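Local coordinates for protein CD180 antigen (PDB 3T6Q) that probably cooperates with MD-1 and TLR4 in the innate immune response of B cells to bacterial lipopolysaccharide, leading to NF-kappa-B activation, at residues V157-N162 / S183-G188; N139-I144 / Q161-H166; H522-Y527 / L546-T551. All coordinates share one frame; numbering follows the deposited sequence.

Interaction 1: residues V157-N162 / S183-G188; sequences VLDFQN and SLNLNG
L158 and L184 sit level with each other on two neighbouring parallel strands, 157-159 and 183-185, whose axes run 4.8 Å apart in nearly the same direction. L158 gives its N-H to S183 O and takes N185 N on its own O, F160 N reaches N185 O, and past the end of the strands N162 N still finds N187 O at 2.8 Å. The ladder therefore outlasts the regular strands and runs on into the following turn.

The polar side chains line the face that carries V157, D159, S183 and N185. D159 and N185 lie side by side, both with CG anti to the backbone N. N185 ND2 donates to D159 OD2 at 3.1 Å; the oxygen lies close to the amide plane, but the N-H comes in from above the carboxylate, the two flat groups being turned 73° apart. D159 turns its second carboxylate oxygen, OD1, to Q161 N at 3.0 Å, and N185 turns its amide oxygen OD1 to N187 N at 2.9 Å, an Asx turn in each of the two neighbouring repeats.

The apolar contacts are on the other face. L184 CD2 meets the rim of the F160 ring, 3.7 Å from F160 CD2 and close to the ring plane, and is 4.1 Å from L158 CB. L186 CD2 comes up to F160 CB at 3.9 Å.

This is the repeating step of a leucine-rich repeat solenoid, here LRR 6 against LRR 7; strand 133-135 continues the array beyond strand 157-159, through backbone bonds to V157 and D159. The division is clear: leucine and phenylalanine fill the interior, while on the concave face an acid and an amide pair across the strands and each also binds the backbone of its own turn.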
loop_
_atom_site.group_PDB
_atom_site.type_symbol
_atom_site.label_atom_id
_atom_site.label_comp_id
_atom_site.label_asym_id
_atom_site.label_seq_id
_atom_site.Cartn_x
_atom_site.Cartn_y
_atom_site.Cartn_z
ATOM N N VAL A 157 19.073 -3.307 13.408
ATOM C CA VAL A 157 18.100 -2.286 12.853
ATOM C C VAL A 157 16.812 -2.947 12.392
ATOM O O VAL A 157 16.823 -3.853 11.542
ATOM C CB VAL A 157 18.725 -1.469 11.707
ATOM C CG1 VAL A 157 17.720 -0.503 11.084
ATOM C CG2 VAL A 157 19.916 -0.661 12.247
ATOM N N LEU A 158 15.694 -2.536 12.971
ATOM C CA LEU A 158 14.422 -2.997 12.515
ATOM C C LEU A 158 13.627 -1.721 12.210
ATOM O O LEU A 158 13.287 -0.984 13.124
ATOM C CB LEU A 158 13.706 -3.755 13.617
ATOM C CG LEU A 158 12.954 -5.060 13.378
ATOM C CD1 LEU A 158 11.889 -5.351 14.443
ATOM C CD2 LEU A 158 12.452 -5.329 11.949
ATOM N N ASP A 159 13.309 -1.488 10.945
ATOM C CA ASP A 159 12.751 -0.211 10.531
ATOM C C ASP A 159 11.356 -0.367 9.925
ATOM O O ASP A 159 11.192 -1.018 8.882
ATOM C CB ASP A 159 13.732 0.423 9.548
ATOM C CG ASP A 159 13.403 1.890 9.228
ATOM O OD1 ASP A 159 12.244 2.207 8.867
ATOM O OD2 ASP A 159 14.319 2.747 9.346
ATOM N N PHE A 160 10.364 0.240 10.576
ATOM C CA PHE A 160 8.983 0.180 10.139
ATOM C C PHE A 160 8.438 1.574 9.784
ATOM O O PHE A 160 7.239 1.799 9.877
ATOM C CB PHE A 160 8.094 -0.415 11.225
ATOM C CG PHE A 160 8.348 -1.875 11.555
ATOM C CD1 PHE A 160 7.739 -2.906 10.817
ATOM C CD2 PHE A 160 9.118 -2.223 12.674
ATOM C CE1 PHE A 160 7.939 -4.255 11.170
ATOM C CE2 PHE A 160 9.324 -3.564 13.024
ATOM C CZ PHE A 160 8.723 -4.582 12.286
ATOM N N GLN A 161 9.306 2.501 9.380
ATOM C CA GLN A 161 8.872 3.889 9.110
ATOM C C GLN A 161 7.644 3.912 8.172
ATOM O O GLN A 161 7.643 3.225 7.170
ATOM C CB GLN A 161 10.017 4.672 8.457
ATOM C CG GLN A 161 9.572 6.070 8.013
ATOM C CD GLN A 161 10.698 7.069 7.781
ATOM O OE1 GLN A 161 10.522 8.039 7.030
ATOM N NE2 GLN A 161 11.816 6.885 8.453
ATOM N N ASN A 162 6.604 4.690 8.491
ATOM C CA ASN A 162 5.473 4.820 7.553
ATOM C C ASN A 162 4.664 3.516 7.332
ATOM O O ASN A 162 4.492 3.059 6.204
ATOM C CB ASN A 162 5.947 5.425 6.205
ATOM C CG ASN A 162 4.787 5.835 5.297
ATOM O OD1 ASN A 162 3.729 6.273 5.764
ATOM N ND2 ASN A 162 5.005 5.759 4.006
ATOM N N SER A 183 17.886 -0.995 17.400
ATOM C CA SER A 183 17.313 0.303 17.023
ATOM C C SER A 183 16.054 -0.016 16.284
ATOM O O SER A 183 16.079 -0.749 15.294
ATOM C CB SER A 183 18.236 1.105 16.124
ATOM O OG SER A 183 19.423 1.466 16.829
ATOM N N LEU A 184 14.945 0.501 16.777
ATOM C CA LEU A 184 13.655 0.125 16.247
ATOM C C LEU A 184 13.024 1.454 15.773
ATOM O O LEU A 184 12.869 2.368 16.568
ATOM C CB LEU A 184 12.847 -0.473 17.376
ATOM C CG LEU A 184 11.663 -1.418 17.198
ATOM C CD1 LEU A 184 10.559 -1.094 18.210
ATOM C CD2 LEU A 184 11.084 -1.552 15.780
ATOM N N ASN A 185 12.761 1.596 14.473
ATOM C CA ASN A 185 12.197 2.855 13.957
ATOM C C ASN A 185 10.700 2.710 13.701
ATOM O O ASN A 185 10.275 1.947 12.798
ATOM C CB ASN A 185 12.943 3.286 12.675
ATOM C CG ASN A 185 12.458 4.649 12.162
ATOM O OD1 ASN A 185 11.641 5.311 12.814
ATOM N ND2 ASN A 185 12.887 5.028 10.965
ATOM N N LEU A 186 9.890 3.408 14.496
ATOM C CA LEU A 186 8.446 3.476 14.276
ATOM C C LEU A 186 7.944 4.867 13.822
ATOM O O LEU A 186 6.748 5.170 13.935
ATOM C CB LEU A 186 7.663 3.035 15.514
ATOM C CG LEU A 186 7.822 1.541 15.795
ATOM C CD1 LEU A 186 7.469 1.189 17.243
ATOM C CD2 LEU A 186 6.934 0.751 14.816
ATOM N N ASN A 187 8.855 5.682 13.296
ATOM C CA ASN A 187 8.502 6.989 12.698
ATOM C C ASN A 187 7.318 6.835 11.754
ATOM O O ASN A 187 7.335 5.966 10.911
ATOM C CB ASN A 187 9.722 7.524 11.905
ATOM C CG ASN A 187 9.476 8.896 11.269
ATOM O OD1 ASN A 187 8.528 9.598 11.617
ATOM N ND2 ASN A 187 10.342 9.282 10.344
ATOM N N GLY A 188 6.285 7.666 11.897
ATOM C CA GLY A 188 5.174 7.645 10.945
ATOM C C GLY A 188 4.233 6.472 11.188
ATOM O O GLY A 188 3.563 6.021 10.270
HETATM O O HOH W 1 3.080 8.139 8.100
#

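Interaction 2: residues N139-I144 / Q161-H166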
loop_
_atom_site.group_PDB
_atom_site.type_symbol
_atom_site.label_atom_id
_atom_site.label_comp_id
_atom_site.label_asym_id
_atom_site.label_seq_id
_atom_site.Cartn_x
_atom_site.Cartn_y
_atom_site.Cartn_z
ATOM N N ASN A 139 4.817 0.179 3.929
ATOM C CA ASN A 139 4.027 -1.004 3.623
ATOM C C ASN A 139 2.659 -0.970 4.286
ATOM O O ASN A 139 2.195 0.128 4.631
ATOM C CB ASN A 139 4.840 -2.262 3.989
ATOM C CG ASN A 139 5.934 -2.530 2.974
ATOM O OD1 ASN A 139 5.697 -2.445 1.753
ATOM N ND2 ASN A 139 7.124 -2.818 3.451
ATOM N N HIS A 140 2.000 -2.125 4.474
ATOM C CA HIS A 140 0.684 -2.168 5.130
ATOM C C HIS A 140 0.802 -2.923 6.445
ATOM O O HIS A 140 -0.173 -3.516 6.940
ATOM C CB HIS A 140 -0.385 -2.914 4.273
ATOM C CG HIS A 140 -0.709 -2.265 2.943
ATOM N ND1 HIS A 140 -1.649 -1.299 2.808
ATOM C CD2 HIS A 140 -0.209 -2.510 1.656
ATOM C CE1 HIS A 140 -1.729 -0.928 1.511
ATOM N NE2 HIS A 140 -0.849 -1.668 0.806
ATOM N N ILE A 141 1.993 -2.954 7.000
ATOM C CA ILE A 141 2.283 -3.814 8.167
ATOM C C ILE A 141 1.596 -3.204 9.388
ATOM O O ILE A 141 1.655 -1.968 9.606
ATOM C CB ILE A 141 3.821 -3.906 8.382
ATOM C CG1 ILE A 141 4.454 -4.694 7.225
ATOM C CG2 ILE A 141 4.188 -4.603 9.693
ATOM C CD1 ILE A 141 5.985 -4.629 7.156
ATOM N N SER A 142 0.964 -4.030 10.219
ATOM C CA SER A 142 0.305 -3.450 11.392
ATOM C C SER A 142 0.775 -4.059 12.702
ATOM O O SER A 142 0.239 -3.764 13.740
ATOM C CB SER A 142 -1.205 -3.576 11.296
ATOM O OG SER A 142 -1.530 -4.949 11.154
ATOM N N SER A 143 1.809 -4.869 12.647
ATOM C CA SER A 143 2.397 -5.404 13.861
ATOM C C SER A 143 3.898 -5.492 13.689
ATOM O O SER A 143 4.372 -5.810 12.606
ATOM C CB SER A 143 1.849 -6.823 14.114
ATOM O OG SER A 143 2.459 -7.358 15.276
ATOM N N ILE A 144 4.644 -5.265 14.768
ATOM C CA ILE A 144 6.109 -5.456 14.736
ATOM C C ILE A 144 6.558 -6.929 14.993
ATOM O O ILE A 144 7.739 -7.265 14.816
ATOM C CB ILE A 144 6.822 -4.471 15.713
ATOM C CG1 ILE A 144 6.580 -4.848 17.159
ATOM C CG2 ILE A 144 6.250 -3.053 15.573
ATOM C CD1 ILE A 144 7.559 -4.192 18.109
ATOM N N GLN A 161 9.306 2.501 9.380
ATOM C CA GLN A 161 8.872 3.889 9.110
ATOM C C GLN A 161 7.644 3.912 8.172
ATOM O O GLN A 161 7.643 3.225 7.170
ATOM C CB GLN A 161 10.017 4.672 8.457
ATOM C CG GLN A 161 9.572 6.070 8.013
ATOM C CD GLN A 161 10.698 7.069 7.781
ATOM O OE1 GLN A 161 10.522 8.039 7.030
ATOM N NE2 GLN A 161 11.816 6.885 8.453
ATOM N N ASN A 162 6.604 4.690 8.491
ATOM C CA ASN A 162 5.473 4.820 7.553
ATOM C C ASN A 162 4.664 3.516 7.332
ATOM O O ASN A 162 4.492 3.059 6.204
ATOM C CB ASN A 162 5.947 5.425 6.205
ATOM C CG ASN A 162 4.787 5.835 5.297
ATOM O OD1 ASN A 162 3.729 6.273 5.764
ATOM N ND2 ASN A 162 5.005 5.759 4.006
ATOM N N ASN A 163 4.139 2.927 8.418
ATOM C CA ASN A 163 3.312 1.719 8.316
ATOM C C ASN A 163 2.020 1.960 9.080
ATOM O O ASN A 163 1.683 3.097 9.356
ATOM C CB ASN A 163 4.093 0.469 8.796
ATOM C CG ASN A 163 4.891 -0.192 7.665
ATOM O OD1 ASN A 163 4.311 -0.790 6.773
ATOM N ND2 ASN A 163 6.204 -0.057 7.680
ATOM N N ALA A 164 1.277 0.909 9.381
ATOM C CA ALA A 164 -0.023 1.042 9.975
ATOM C C ALA A 164 0.000 0.427 11.361
ATOM O O ALA A 164 -0.956 -0.230 11.778
ATOM C CB ALA A 164 -1.055 0.332 9.098
ATOM N N ILE A 165 1.105 0.575 12.070
ATOM C CA ILE A 165 1.166 -0.029 13.428
ATOM C C ILE A 165 0.500 0.915 14.435
ATOM O O ILE A 165 0.877 2.087 14.548
ATOM C CB ILE A 165 2.623 -0.338 13.832
ATOM C CG1 ILE A 165 3.201 -1.379 12.874
ATOM C CG2 ILE A 165 2.727 -0.868 15.286
ATOM C CD1 ILE A 165 4.669 -1.237 12.645
ATOM N N HIS A 166 -0.468 0.408 15.199
ATOM C CA HIS A 166 -1.141 1.256 16.153
ATOM C C HIS A 166 -1.054 0.790 17.587
ATOM O O HIS A 166 -1.550 1.482 18.491
ATOM C CB HIS A 166 -2.595 1.512 15.734
ATOM C CG HIS A 166 -3.485 0.278 15.730
ATOM N ND1 HIS A 166 -3.533 -0.594 14.683
ATOM C CD2 HIS A 166 -4.430 -0.187 16.674
ATOM C CE1 HIS A 166 -4.439 -1.574 14.954
ATOM N NE2 HIS A 166 -4.985 -1.317 16.173
HETATM O O HOH W 2 2.360 2.899 4.348
HETATM O O HOH W 3 -1.268 -2.254 15.161
#
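A164 N donates to I141 O at 2.9 Å, nearly in line with the carbonyl, and beside this bond the side chain of N163 plugs into the backbone of 139-144. N163 OD1 takes I141 N at 3.2 Å, the N-H standing above the carbonyl plane of the amide, and N139 N at 3.0 Å in a weaker bond with an N-H...O angle of 127°. The other end of the same amide works too, since N163 ND2 donates to L136 O and F160 O. Backbone groups from two turns thus fix the rotation of this side chain.

N163 is the consensus asparagine of its leucine-rich repeat, and N139 holds the same place one repeat earlier, bonded in turn to T115 and F112. Stacked this way, such residues make the asparagine ladder that follows the concave strands of the solenoid, here between LRR 5 and LRR 6.

Two waters fill in where the backbones stand apart. One donates to both N139 O and N162 O, 2.8 Å from each; the other donates to S142 O and accepts from H166 N.

Further along, S142 CB rests against A164 O at 3.4 Å. I165 packs against the same turn, with CG1 anti to its own carbonyl carbon (chi1 -63°) and 3.6 Å from S142 C. Its CD1 continues to I144 CG2 at 3.8 Å, and the two isoleucines cross at about a right angle. I144 goes on to touch M173 of helix 170-174, and I165 touches L186 of the next repeat. On the outer side, H140 stacks on H140 of the second subunit, and A164 packs on A164 of that subunit.

Interaction 3: residues H522-Y527 / L546-T551; sequences HLKGIY and LSQQRT
I526 O is gripped by two successive N-H groups of the opposite loop, R550 N at 3.0 Å and T551 N at 3.2 Å. The T551 bond is the straighter, with an N-H...O angle of 159° against 142°, and it lies in the carbonyl plane, whereas R550 N is tilted slightly out of it. One residue earlier, G525 N donates to Q548 O at 2.7 Å. G525 is in the left-handed region of backbone space (phi 70°), and its own O lies 3.4 Å from R550 CB.

The side chain of Q549 bends at chi2 and runs alongside I526, pointing the same way, with Q549 CG 4.0 Å from I526 CG1. The terminal amide of this buried residue ends up tucked against the backbone of L523, G525 and I526. Q548 takes the outer side, where its CB meets K524 CG at 4.2 Å as the two side chains cross.

Where the strands begin, Y527 and T551 form a parallel bridge. T551 CG2 is anti to its backbone N and reaches the edge of the tyrosine ring, 3.6 Å from Y527 CD1 and near the ring plane. The phenol oxygen is bonded elsewhere, to E580.

The contact joins the start of strand 527-529 to the chain that leaves helix 543-547 and enters strand 551-553, near the C-terminal end of the leucine-rich repeats. Y527 also bonds through its backbone to N503 and V505, tying it to strand 504-506. On the side of the C-terminal cap, K578 NZ donates to S547 O and Q549 O, while inward L523 packs on M502 and I526 on L520.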
loop_
_atom_site.group_PDB
_atom_site.type_symbol
_atom_site.label_atom_id
_atom_site.label_comp_id
_atom_site.label_asym_id
_atom_site.label_seq_id
_atom_site.Cartn_x
_atom_site.Cartn_y
_atom_site.Cartn_z
ATOM N N HIS A 522 60.150 25.991 -1.398
ATOM C CA HIS A 522 60.740 25.412 -0.185
ATOM C C HIS A 522 60.000 24.210 0.348
ATOM O O HIS A 522 60.364 23.669 1.410
ATOM C CB HIS A 522 60.790 26.484 0.908
ATOM C CG HIS A 522 59.410 27.007 1.317
ATOM N ND1 HIS A 522 58.608 27.674 0.458
ATOM C CD2 HIS A 522 58.712 26.921 2.522
ATOM C CE1 HIS A 522 57.462 28.019 1.085
ATOM N NE2 HIS A 522 57.520 27.553 2.344
ATOM N N LEU A 523 58.930 23.781 -0.323
ATOM C CA LEU A 523 58.093 22.709 0.238
ATOM C C LEU A 523 58.219 21.417 -0.522
ATOM O O LEU A 523 58.446 21.437 -1.731
ATOM C CB LEU A 523 56.606 23.148 0.285
ATOM C CG LEU A 523 56.316 24.354 1.188
ATOM C CD1 LEU A 523 54.946 24.928 0.815
ATOM C CD2 LEU A 523 56.377 23.984 2.680
ATOM N N LYS A 524 58.019 20.290 0.174
ATOM C CA LYS A 524 58.019 18.968 -0.448
ATOM C C LYS A 524 56.809 18.118 -0.072
ATOM O O LYS A 524 56.310 18.226 1.024
ATOM C CB LYS A 524 59.305 18.189 -0.092
ATOM C CG LYS A 524 60.590 18.869 -0.530
ATOM C CD LYS A 524 61.813 18.025 -0.184
ATOM C CE LYS A 524 61.946 17.825 1.320
ATOM N NZ LYS A 524 63.218 17.114 1.619
ATOM N N GLY A 525 56.348 17.282 -0.994
ATOM C CA GLY A 525 55.307 16.257 -0.709
ATOM C C GLY A 525 53.930 16.826 -0.455
ATOM O O GLY A 525 53.060 16.131 0.097
ATOM N N ILE A 526 53.706 18.074 -0.877
ATOM C CA ILE A 526 52.405 18.727 -0.621
ATOM C C ILE A 526 51.288 18.284 -1.586
ATOM O O ILE A 526 51.522 17.681 -2.648
ATOM C CB ILE A 526 52.511 20.276 -0.565
ATOM C CG1 ILE A 526 52.482 20.927 -1.978
ATOM C CG2 ILE A 526 53.744 20.699 0.238
ATOM C CD1 ILE A 526 52.411 22.455 -1.965
ATOM N N TYR A 527 50.054 18.589 -1.194
ATOM C CA TYR A 527 48.938 18.589 -2.143
ATOM C C TYR A 527 48.752 20.049 -2.592
ATOM O O TYR A 527 48.660 20.953 -1.753
ATOM C CB TYR A 527 47.669 18.058 -1.496
ATOM C CG TYR A 527 46.438 18.258 -2.369
ATOM C CD1 TYR A 527 46.115 17.345 -3.361
ATOM C CD2 TYR A 527 45.601 19.375 -2.181
ATOM C CE1 TYR A 527 44.972 17.513 -4.145
ATOM C CE2 TYR A 527 44.478 19.568 -2.968
ATOM C CZ TYR A 527 44.164 18.635 -3.933
ATOM O OH TYR A 527 43.063 18.843 -4.715
ATOM N N LEU A 546 57.449 21.372 -8.958
ATOM C CA LEU A 546 56.402 20.367 -9.182
ATOM C C LEU A 546 56.810 18.923 -8.816
ATOM O O LEU A 546 56.018 18.201 -8.204
ATOM C CB LEU A 546 55.943 20.434 -10.636
ATOM C CG LEU A 546 55.244 21.763 -10.976
ATOM C CD1 LEU A 546 54.647 21.675 -12.369
ATOM C CD2 LEU A 546 54.137 22.052 -9.959
ATOM N N SER A 547 58.036 18.525 -9.192
ATOM C CA SER A 547 58.544 17.174 -8.903
ATOM C C SER A 547 58.611 16.857 -7.415
ATOM O O SER A 547 58.392 15.715 -7.030
ATOM C CB SER A 547 59.946 16.999 -9.512
ATOM O OG SER A 547 59.813 16.824 -10.907
ATOM N N GLN A 548 58.938 17.866 -6.609
ATOM C CA GLN A 548 59.000 17.768 -5.140
ATOM C C GLN A 548 57.675 17.420 -4.467
ATOM O O GLN A 548 57.685 16.932 -3.339
ATOM C CB GLN A 548 59.431 19.096 -4.537
ATOM C CG GLN A 548 60.879 19.451 -4.746
ATOM C CD GLN A 548 61.176 20.899 -4.442
ATOM O OE1 GLN A 548 60.446 21.583 -3.706
ATOM N NE2 GLN A 548 62.266 21.384 -5.005
ATOM N N GLN A 549 56.544 17.703 -5.123
ATOM C CA GLN A 549 55.226 17.551 -4.486
ATOM C C GLN A 549 54.606 16.181 -4.679
ATOM O O GLN A 549 55.033 15.416 -5.558
ATOM C CB GLN A 549 54.233 18.660 -4.984
ATOM C CG GLN A 549 54.832 20.065 -5.042
ATOM C CD GLN A 549 55.665 20.457 -3.818
ATOM O OE1 GLN A 549 56.497 21.364 -3.890
ATOM N NE2 GLN A 549 55.417 19.813 -2.691
ATOM N N ARG A 550 53.570 15.878 -3.894
ATOM C CA ARG A 550 52.907 14.590 -4.007
ATOM C C ARG A 550 51.750 14.590 -5.022
ATOM O O ARG A 550 51.567 13.627 -5.773
ATOM C CB ARG A 550 52.469 14.118 -2.598
ATOM C CG ARG A 550 51.191 13.279 -2.481
ATOM C CD ARG A 550 51.141 11.794 -2.839
ATOM N NE ARG A 550 52.336 11.007 -2.630
ATOM C CZ ARG A 550 52.387 9.710 -2.273
ATOM N NH1 ARG A 550 51.319 8.960 -1.991
ATOM N NH2 ARG A 550 53.568 9.155 -2.182
ATOM N N THR A 551 50.967 15.663 -5.058
ATOM C CA THR A 551 49.795 15.690 -5.922
ATOM C C THR A 551 49.560 17.141 -6.346
ATOM O O THR A 551 49.552 18.043 -5.489
ATOM C CB THR A 551 48.545 15.169 -5.163
ATOM O OG1 THR A 551 48.750 13.806 -4.824
ATOM C CG2 THR A 551 47.284 15.221 -6.031
#

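How the interactions relate
Interactions 1 and 2 are consecutive levels of one solenoid wall: they share Q161 and N162, and their apolar ends meet inside, where F160 and L186 touch I144 and I165. Interaction 1 belongs to the concave strands, with a regular ladder and ordered polar side chains; interaction 2, further out in the turns, has one direct backbone bond, the N163 amide and two waters making most of the remaining polar links, and its outer edge meets the second subunit. Interaction 3 stands apart, its centre about 50 Å from that of interaction 1, near the far end of the horseshoe. There two backbones meet just as strands begin, and no other protein chain of the assembly touches them. All three mix buried and exposed residues.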